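PDB 1SW6: regulatory protein SWI6 from Saccharomyces cerevisiae, which serves, through a chain of which this fragment is the ankyrin-repeat domain, as the shared subunit of the cell-cycle transcription complexes SBF and MBF. Local coordinates for residues G131-N143 against E165-N177. Residues are numbered along the deposited sequence; the frame is centred on the assembly and turned at random.
Sequences GNTPLHWLTSIAN and ESCLVKAVKSVNN
His136 and Glu165 tie the first ankyrin repeat to the second through the TPLH signature of the ankyrin family. His136 NE2 donates to Glu165 O at 2.8 Å, with the acceptor in the ring plane, while ND1 is hydrogen-bonded to Thr133 OG1 at 2.9 Å. Bonds at both ring nitrogens fix the rotation of the imidazole, a job suited to histidine. At the C-terminal end of helix 134-140, Asn177 ND2, from helix 176-179, donates to Thr139 O (2.9 Å), lying nearly along its C=O axis, although the N-H is bent at 148°. That carbonyl also accepts from Ala142 N in the Schellman motif ending helix 134-140, whose positive-phi Ala142 lays its small CB against Asn177 OD1. A water joins Ser140 OG to Lys170 O.

The axes of helices 134-140 and 167-173 approach to 7.8 Å at 24°, nearly parallel, consistent with the small Cys167, Thr139, Ser140 and Ala171 between them. Cys167 CB makes a CH-pi contact over the His136 ring, 4.2 Å from its centroid, while SG meets Leu135 CD2. With CG2 anti to the backbone N, Thr139 turns this methyl toward Ala171 CB (3.7 Å), and its OG1 bonds back to Leu135 O. Lys170 bends at chi2 (-50°), running its aliphatic chain past His136 CD2 and bringing NZ to Glu165 OE1 (2.7 Å), which Lys173 shares in a salt-bridge network.

Helix 144-152 packs against Leu135 and Thr139, helix 57-71 covers Pro134 and Trp137, and helix 204-212 continues the stack beyond Val169 and Val172. Ile141 and Asn176 also meet Gly213 and Asn295, respectively, of the second subunit.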
ATOM      1  N   GLY A 131      -2.167  -2.555  10.793  1.00 54.00           N
ATOM      2  CA  GLY A 131      -3.238  -3.327  11.393  1.00 52.05           C
ATOM      3  C   GLY A 131      -4.112  -4.051  10.382  1.00 51.01           C
ATOM      4  O   GLY A 131      -5.230  -4.469  10.708  1.00 51.81           O
ATOM      5  N   ASN A 132      -3.623  -4.195   9.152  1.00 48.22           N
ATOM      6  CA  ASN A 132      -4.379  -4.899   8.124  1.00 45.65           C
ATOM      7  C   ASN A 132      -4.454  -6.376   8.478  1.00 44.26           C
ATOM      8  O   ASN A 132      -3.457  -6.972   8.892  1.00 43.51           O
ATOM      9  CB  ASN A 132      -3.707  -4.773   6.749  1.00 45.92           C
ATOM     10  CG  ASN A 132      -3.933  -3.420   6.092  1.00 46.56           C
ATOM     11  OD1 ASN A 132      -5.070  -2.971   5.932  1.00 46.34           O
ATOM     12  ND2 ASN A 132      -2.844  -2.770   5.689  1.00 47.93           N
ATOM     13  N   THR A 133      -5.639  -6.963   8.336  1.00 42.48           N
ATOM     14  CA  THR A 133      -5.816  -8.392   8.578  1.00 40.90           C
ATOM     15  C   THR A 133      -5.720  -8.962   7.165  1.00 40.29           C
ATOM     16  O   THR A 133      -5.685  -8.203   6.196  1.00 38.07           O
ATOM     17  CB  THR A 133      -7.221  -8.728   9.143  1.00 42.34           C
ATOM     18  OG1 THR A 133      -8.223  -8.446   8.150  1.00 43.04           O
ATOM     19  CG2 THR A 133      -7.504  -7.915  10.385  1.00 42.11           C
ATOM     20  N   PRO A 134      -5.651 -10.296   7.022  1.00 39.83           N
ATOM     21  CA  PRO A 134      -5.568 -10.819   5.658  1.00 39.21           C
ATOM     22  C   PRO A 134      -6.758 -10.342   4.815  1.00 38.18           C
ATOM     23  O   PRO A 134      -6.624 -10.067   3.617  1.00 36.90           O
ATOM     24  CB  PRO A 134      -5.572 -12.333   5.877  1.00 39.15           C
ATOM     25  CG  PRO A 134      -4.793 -12.465   7.145  1.00 39.60           C
ATOM     26  CD  PRO A 134      -5.393 -11.362   8.008  1.00 40.29           C
ATOM     27  N   LEU A 135      -7.919 -10.242   5.451  1.00 38.40           N
ATOM     28  CA  LEU A 135      -9.127  -9.813   4.754  1.00 39.05           C
ATOM     29  C   LEU A 135      -8.989  -8.420   4.122  1.00 38.32           C
ATOM     30  O   LEU A 135      -9.505  -8.186   3.027  1.00 39.51           O
ATOM     31  CB  LEU A 135     -10.327  -9.861   5.711  1.00 40.12           C
ATOM     32  CG  LEU A 135     -11.656 -10.334   5.114  1.00 41.56           C
ATOM     33  CD1 LEU A 135     -11.484 -11.674   4.421  1.00 40.96           C
ATOM     34  CD2 LEU A 135     -12.690 -10.434   6.227  1.00 39.85           C
ATOM     35  N   HIS A 136      -8.298  -7.501   4.798  1.00 37.55           N
ATOM     36  CA  HIS A 136      -8.102  -6.154   4.258  1.00 36.57           C
ATOM     37  C   HIS A 136      -7.259  -6.202   2.984  1.00 37.70           C
ATOM     38  O   HIS A 136      -7.578  -5.549   1.989  1.00 36.03           O
ATOM     39  CB  HIS A 136      -7.375  -5.255   5.252  1.00 35.22           C
ATOM     40  CG  HIS A 136      -8.212  -4.808   6.409  1.00 35.85           C
ATOM     41  ND1 HIS A 136      -8.583  -5.652   7.434  1.00 36.96           N
ATOM     42  CD2 HIS A 136      -8.697  -3.585   6.732  1.00 34.52           C
ATOM     43  CE1 HIS A 136      -9.255  -4.966   8.343  1.00 37.29           C
ATOM     44  NE2 HIS A 136      -9.336  -3.709   7.940  1.00 36.43           N
ATOM     45  N   TRP A 137      -6.164  -6.956   3.040  1.00 38.59           N
ATOM     46  CA  TRP A 137      -5.253  -7.090   1.904  1.00 39.56           C
ATOM     47  C   TRP A 137      -5.953  -7.676   0.692  1.00 37.99           C
ATOM     48  O   TRP A 137      -5.866  -7.132  -0.415  1.00 35.94           O
ATOM     49  CB  TRP A 137      -4.076  -7.997   2.267  1.00 42.74           C
ATOM     50  CG  TRP A 137      -2.959  -7.330   2.999  1.00 48.29           C
ATOM     51  CD1 TRP A 137      -3.003  -6.146   3.680  1.00 50.68           C
ATOM     52  CD2 TRP A 137      -1.632  -7.836   3.162  1.00 51.69           C
ATOM     53  NE1 TRP A 137      -1.782  -5.883   4.259  1.00 51.25           N
ATOM     54  CE2 TRP A 137      -0.923  -6.906   3.957  1.00 52.38           C
ATOM     55  CE3 TRP A 137      -0.969  -8.990   2.713  1.00 53.82           C
ATOM     56  CZ2 TRP A 137       0.416  -7.093   4.314  1.00 54.14           C
ATOM     57  CZ3 TRP A 137       0.367  -9.176   3.069  1.00 54.72           C
ATOM     58  CH2 TRP A 137       1.042  -8.230   3.861  1.00 55.13           C
ATOM     59  N   LEU A 138      -6.645  -8.788   0.911  1.00 36.13           N
ATOM     60  CA  LEU A 138      -7.347  -9.483  -0.162  1.00 35.94           C
ATOM     61  C   LEU A 138      -8.531  -8.719  -0.744  1.00 35.46           C
ATOM     62  O   LEU A 138      -8.836  -8.854  -1.931  1.00 34.00           O
ATOM     63  CB  LEU A 138      -7.783 -10.867   0.326  1.00 36.28           C
ATOM     64  CG  LEU A 138      -6.569 -11.794   0.438  1.00 36.54           C
ATOM     65  CD1 LEU A 138      -6.948 -13.140   1.017  1.00 39.85           C
ATOM     66  CD2 LEU A 138      -5.991 -11.978  -0.944  1.00 37.68           C
ATOM     67  N   THR A 139      -9.188  -7.911   0.083  1.00 34.95           N
ATOM     68  CA  THR A 139     -10.325  -7.122  -0.379  1.00 34.65           C
ATOM     69  C   THR A 139      -9.819  -5.916  -1.179  1.00 35.66           C
ATOM     70  O   THR A 139     -10.404  -5.526  -2.196  1.00 34.09           O
ATOM     71  CB  THR A 139     -11.181  -6.624   0.813  1.00 36.15           C
ATOM     72  OG1 THR A 139     -11.863  -7.739   1.414  1.00 35.63           O
ATOM     73  CG2 THR A 139     -12.212  -5.590   0.349  1.00 33.75           C
ATOM     74  N   SER A 140      -8.714  -5.338  -0.721  1.00 35.87           N
ATOM     75  CA  SER A 140      -8.140  -4.172  -1.381  1.00 37.71           C
ATOM     76  C   SER A 140      -7.720  -4.520  -2.807  1.00 37.06           C
ATOM     77  O   SER A 140      -7.665  -3.668  -3.686  1.00 36.99           O
ATOM     78  CB  SER A 140      -6.918  -3.689  -0.596  1.00 37.38           C
ATOM     79  OG  SER A 140      -6.439  -2.457  -1.105  1.00 42.82           O
ATOM     80  N   ILE A 141      -7.455  -5.797  -3.015  1.00 37.19           N
ATOM     81  CA  ILE A 141      -6.984  -6.315  -4.285  1.00 36.66           C
ATOM     82  C   ILE A 141      -8.083  -6.972  -5.111  1.00 35.77           C
ATOM     83  O   ILE A 141      -7.819  -7.589  -6.138  1.00 35.57           O
ATOM     84  CB  ILE A 141      -5.817  -7.305  -3.986  1.00 37.78           C
ATOM     85  CG1 ILE A 141      -4.572  -6.830  -4.698  1.00 37.11           C
ATOM     86  CG2 ILE A 141      -6.207  -8.740  -4.272  1.00 37.21           C
ATOM     87  CD1 ILE A 141      -4.076  -5.529  -4.162  1.00 40.71           C
ATOM     88  N   ALA A 142      -9.320  -6.827  -4.651  1.00 34.89           N
ATOM     89  CA  ALA A 142     -10.479  -7.397  -5.325  1.00 35.71           C
ATOM     90  C   ALA A 142     -10.399  -8.905  -5.547  1.00 37.20           C
ATOM     91  O   ALA A 142     -11.002  -9.426  -6.494  1.00 37.39           O
ATOM     92  CB  ALA A 142     -10.720  -6.690  -6.658  1.00 33.35           C
ATOM     93  N   ASN A 143      -9.671  -9.618  -4.693  1.00 37.65           N
ATOM     94  CA  ASN A 143      -9.616 -11.068  -4.866  1.00 37.94           C
ATOM     95  C   ASN A 143     -10.836 -11.687  -4.195  1.00 37.67           C
ATOM     96  O   ASN A 143     -10.742 -12.265  -3.110  1.00 37.00           O
ATOM     97  CB  ASN A 143      -8.358 -11.672  -4.253  1.00 39.93           C
ATOM     98  CG  ASN A 143      -8.124 -13.098  -4.729  1.00 41.20           C
ATOM     99  OD1 ASN A 143      -9.035 -13.931  -4.705  1.00 41.19           O
ATOM    100  ND2 ASN A 143      -6.909 -13.379  -5.177  1.00 41.18           N
ATOM    101  N   GLU A 165     -10.501   1.310  10.099  1.00 40.54           N
ATOM    102  CA  GLU A 165     -11.043   1.051   8.777  1.00 40.07           C
ATOM    103  C   GLU A 165     -11.261  -0.438   8.564  1.00 38.96           C
ATOM    104  O   GLU A 165     -10.365  -1.248   8.806  1.00 39.55           O
ATOM    105  CB  GLU A 165     -10.109   1.640   7.718  1.00 40.59           C
ATOM    106  CG  GLU A 165     -10.235   3.153   7.668  1.00 39.76           C
ATOM    107  CD  GLU A 165      -9.264   3.831   6.718  1.00 41.70           C
ATOM    108  OE1 GLU A 165      -8.685   3.151   5.830  1.00 37.97           O
ATOM    109  OE2 GLU A 165      -9.100   5.066   6.863  1.00 41.91           O
ATOM    110  N   SER A 166     -12.466  -0.797   8.136  1.00 37.41           N
ATOM    111  CA  SER A 166     -12.825  -2.199   7.897  1.00 35.85           C
ATOM    112  C   SER A 166     -12.285  -2.679   6.558  1.00 33.38           C
ATOM    113  O   SER A 166     -11.746  -1.893   5.789  1.00 30.52           O
ATOM    114  CB  SER A 166     -14.342  -2.355   7.892  1.00 35.03           C
ATOM    115  OG  SER A 166     -14.886  -1.678   6.772  1.00 39.05           O
ATOM    116  N   CYS A 167     -12.442  -3.967   6.276  1.00 32.91           N
ATOM    117  CA  CYS A 167     -11.964  -4.511   5.013  1.00 33.80           C
ATOM    118  C   CYS A 167     -12.794  -3.998   3.847  1.00 32.53           C
ATOM    119  O   CYS A 167     -12.271  -3.792   2.757  1.00 33.30           O
ATOM    120  CB  CYS A 167     -11.964  -6.051   5.031  1.00 35.47           C
ATOM    121  SG  CYS A 167     -13.545  -6.825   5.410  1.00 42.57           S
ATOM    122  N   LEU A 168     -14.087  -3.781   4.065  1.00 33.13           N
ATOM    123  CA  LEU A 168     -14.933  -3.269   2.995  1.00 32.33           C
ATOM    124  C   LEU A 168     -14.487  -1.845   2.643  1.00 31.23           C
ATOM    125  O   LEU A 168     -14.576  -1.429   1.494  1.00 30.93           O
ATOM    126  CB  LEU A 168     -16.406  -3.287   3.410  1.00 31.47           C
ATOM    127  CG  LEU A 168     -17.349  -2.715   2.347  1.00 34.11           C
ATOM    128  CD1 LEU A 168     -17.338  -3.617   1.126  1.00 33.69           C
ATOM    129  CD2 LEU A 168     -18.769  -2.584   2.915  1.00 32.64           C
ATOM    130  N   VAL A 169     -14.001  -1.102   3.637  1.00 29.51           N
ATOM    131  CA  VAL A 169     -13.513   0.258   3.399  1.00 29.92           C
ATOM    132  C   VAL A 169     -12.343   0.216   2.391  1.00 30.40           C
ATOM    133  O   VAL A 169     -12.169   1.127   1.590  1.00 30.64           O
ATOM    134  CB  VAL A 169     -13.066   0.922   4.740  1.00 31.21           C
ATOM    135  CG1 VAL A 169     -12.286   2.228   4.479  1.00 32.49           C
ATOM    136  CG2 VAL A 169     -14.304   1.231   5.586  1.00 30.11           C
ATOM    137  N   LYS A 170     -11.555  -0.857   2.423  1.00 30.64           N
ATOM    138  CA  LYS A 170     -10.434  -1.002   1.496  1.00 31.13           C
ATOM    139  C   LYS A 170     -10.949  -1.155   0.075  1.00 30.73           C
ATOM    140  O   LYS A 170     -10.329  -0.676  -0.878  1.00 30.27           O
ATOM    141  CB  LYS A 170      -9.581  -2.219   1.877  1.00 32.70           C
ATOM    142  CG  LYS A 170      -8.952  -2.081   3.255  1.00 35.27           C
ATOM    143  CD  LYS A 170      -8.243  -0.734   3.366  1.00 37.65           C
ATOM    144  CE  LYS A 170      -7.989  -0.356   4.807  1.00 39.27           C
ATOM    145  NZ  LYS A 170      -7.385   0.996   4.891  1.00 39.93           N
ATOM    146  N   ALA A 171     -12.100  -1.807  -0.061  1.00 29.99           N
ATOM    147  CA  ALA A 171     -12.709  -1.996  -1.369  1.00 30.13           C
ATOM    148  C   ALA A 171     -13.032  -0.655  -2.002  1.00 31.15           C
ATOM    149  O   ALA A 171     -12.902  -0.489  -3.219  1.00 31.34           O
ATOM    150  CB  ALA A 171     -13.991  -2.823  -1.245  1.00 29.44           C
ATOM    151  N   VAL A 172     -13.460   0.313  -1.200  1.00 30.90           N
ATOM    152  CA  VAL A 172     -13.807   1.597  -1.802  1.00 31.67           C
ATOM    153  C   VAL A 172     -12.690   2.630  -1.837  1.00 32.95           C
ATOM    154  O   VAL A 172     -12.880   3.725  -2.362  1.00 32.44           O
ATOM    155  CB  VAL A 172     -15.068   2.212  -1.148  1.00 29.72           C
ATOM    156  CG1 VAL A 172     -16.257   1.263  -1.361  1.00 27.26           C
ATOM    157  CG2 VAL A 172     -14.836   2.464   0.335  1.00 26.91           C
ATOM    158  N   LYS A 173     -11.522   2.282  -1.305  1.00 33.55           N
ATOM    159  CA  LYS A 173     -10.391   3.205  -1.336  1.00 34.64           C
ATOM    160  C   LYS A 173      -9.414   2.868  -2.465  1.00 35.21           C
ATOM    161  O   LYS A 173      -8.403   3.558  -2.636  1.00 35.74           O
ATOM    162  CB  LYS A 173      -9.664   3.222   0.011  1.00 36.24           C
ATOM    163  CG  LYS A 173     -10.476   3.885   1.109  1.00 39.33           C
ATOM    164  CD  LYS A 173      -9.722   3.930   2.426  1.00 43.69           C
ATOM    165  CE  LYS A 173      -8.526   4.872   2.352  1.00 44.53           C
ATOM    166  NZ  LYS A 173      -7.984   5.107   3.714  1.00 48.57           N
ATOM    167  N   SER A 174      -9.711   1.811  -3.226  1.00 34.16           N
ATOM    168  CA  SER A 174      -8.881   1.412  -4.371  1.00 33.72           C
ATOM    169  C   SER A 174      -9.812   1.167  -5.569  1.00 33.60           C
ATOM    170  O   SER A 174     -11.013   0.914  -5.388  1.00 31.69           O
ATOM    171  CB  SER A 174      -8.080   0.145  -4.055  1.00 34.44           C
ATOM    172  OG  SER A 174      -8.911  -0.995  -4.017  1.00 36.72           O
ATOM    173  N   VAL A 175      -9.275   1.257  -6.785  1.00 32.78           N
ATOM    174  CA  VAL A 175     -10.101   1.067  -7.976  1.00 33.49           C
ATOM    175  C   VAL A 175     -10.211  -0.385  -8.367  1.00 33.38           C
ATOM    176  O   VAL A 175     -10.940  -0.728  -9.296  1.00 35.36           O
ATOM    177  CB  VAL A 175      -9.551   1.820  -9.206  1.00 34.83           C
ATOM    178  CG1 VAL A 175      -9.332   3.281  -8.873  1.00 34.55           C
ATOM    179  CG2 VAL A 175      -8.276   1.152  -9.699  1.00 33.21           C
ATOM    180  N   ASN A 176      -9.488  -1.233  -7.654  1.00 33.59           N
ATOM    181  CA  ASN A 176      -9.459  -2.660  -7.938  1.00 34.05           C
ATOM    182  C   ASN A 176     -10.799  -3.374  -8.086  1.00 34.36           C
ATOM    183  O   ASN A 176     -10.969  -4.185  -8.995  1.00 32.35           O
ATOM    184  CB  ASN A 176      -8.612  -3.361  -6.878  1.00 34.19           C
ATOM    185  CG  ASN A 176      -7.162  -2.928  -6.925  1.00 34.73           C
ATOM    186  OD1 ASN A 176      -6.868  -1.729  -6.881  1.00 37.37           O
ATOM    187  ND2 ASN A 176      -6.247  -3.896  -7.018  1.00 34.25           N
ATOM    188  N   ASN A 177     -11.749  -3.092  -7.197  1.00 34.44           N
ATOM    189  CA  ASN A 177     -13.043  -3.758  -7.271  1.00 34.99           C
ATOM    190  C   ASN A 177     -13.923  -3.248  -8.408  1.00 34.58           C
ATOM    191  O   ASN A 177     -14.796  -3.957  -8.891  1.00 35.94           O
ATOM    192  CB  ASN A 177     -13.742  -3.667  -5.922  1.00 34.63           C
ATOM    193  CG  ASN A 177     -13.232  -4.722  -4.948  1.00 34.36           C
ATOM    194  OD1 ASN A 177     -13.697  -5.846  -4.966  1.00 35.37           O
ATOM    195  ND2 ASN A 177     -12.257  -4.367  -4.122  1.00 32.94           N
TER
HETATM  196  O   HOH W   1      -7.646  -0.250  -0.642  1.00 33.95           O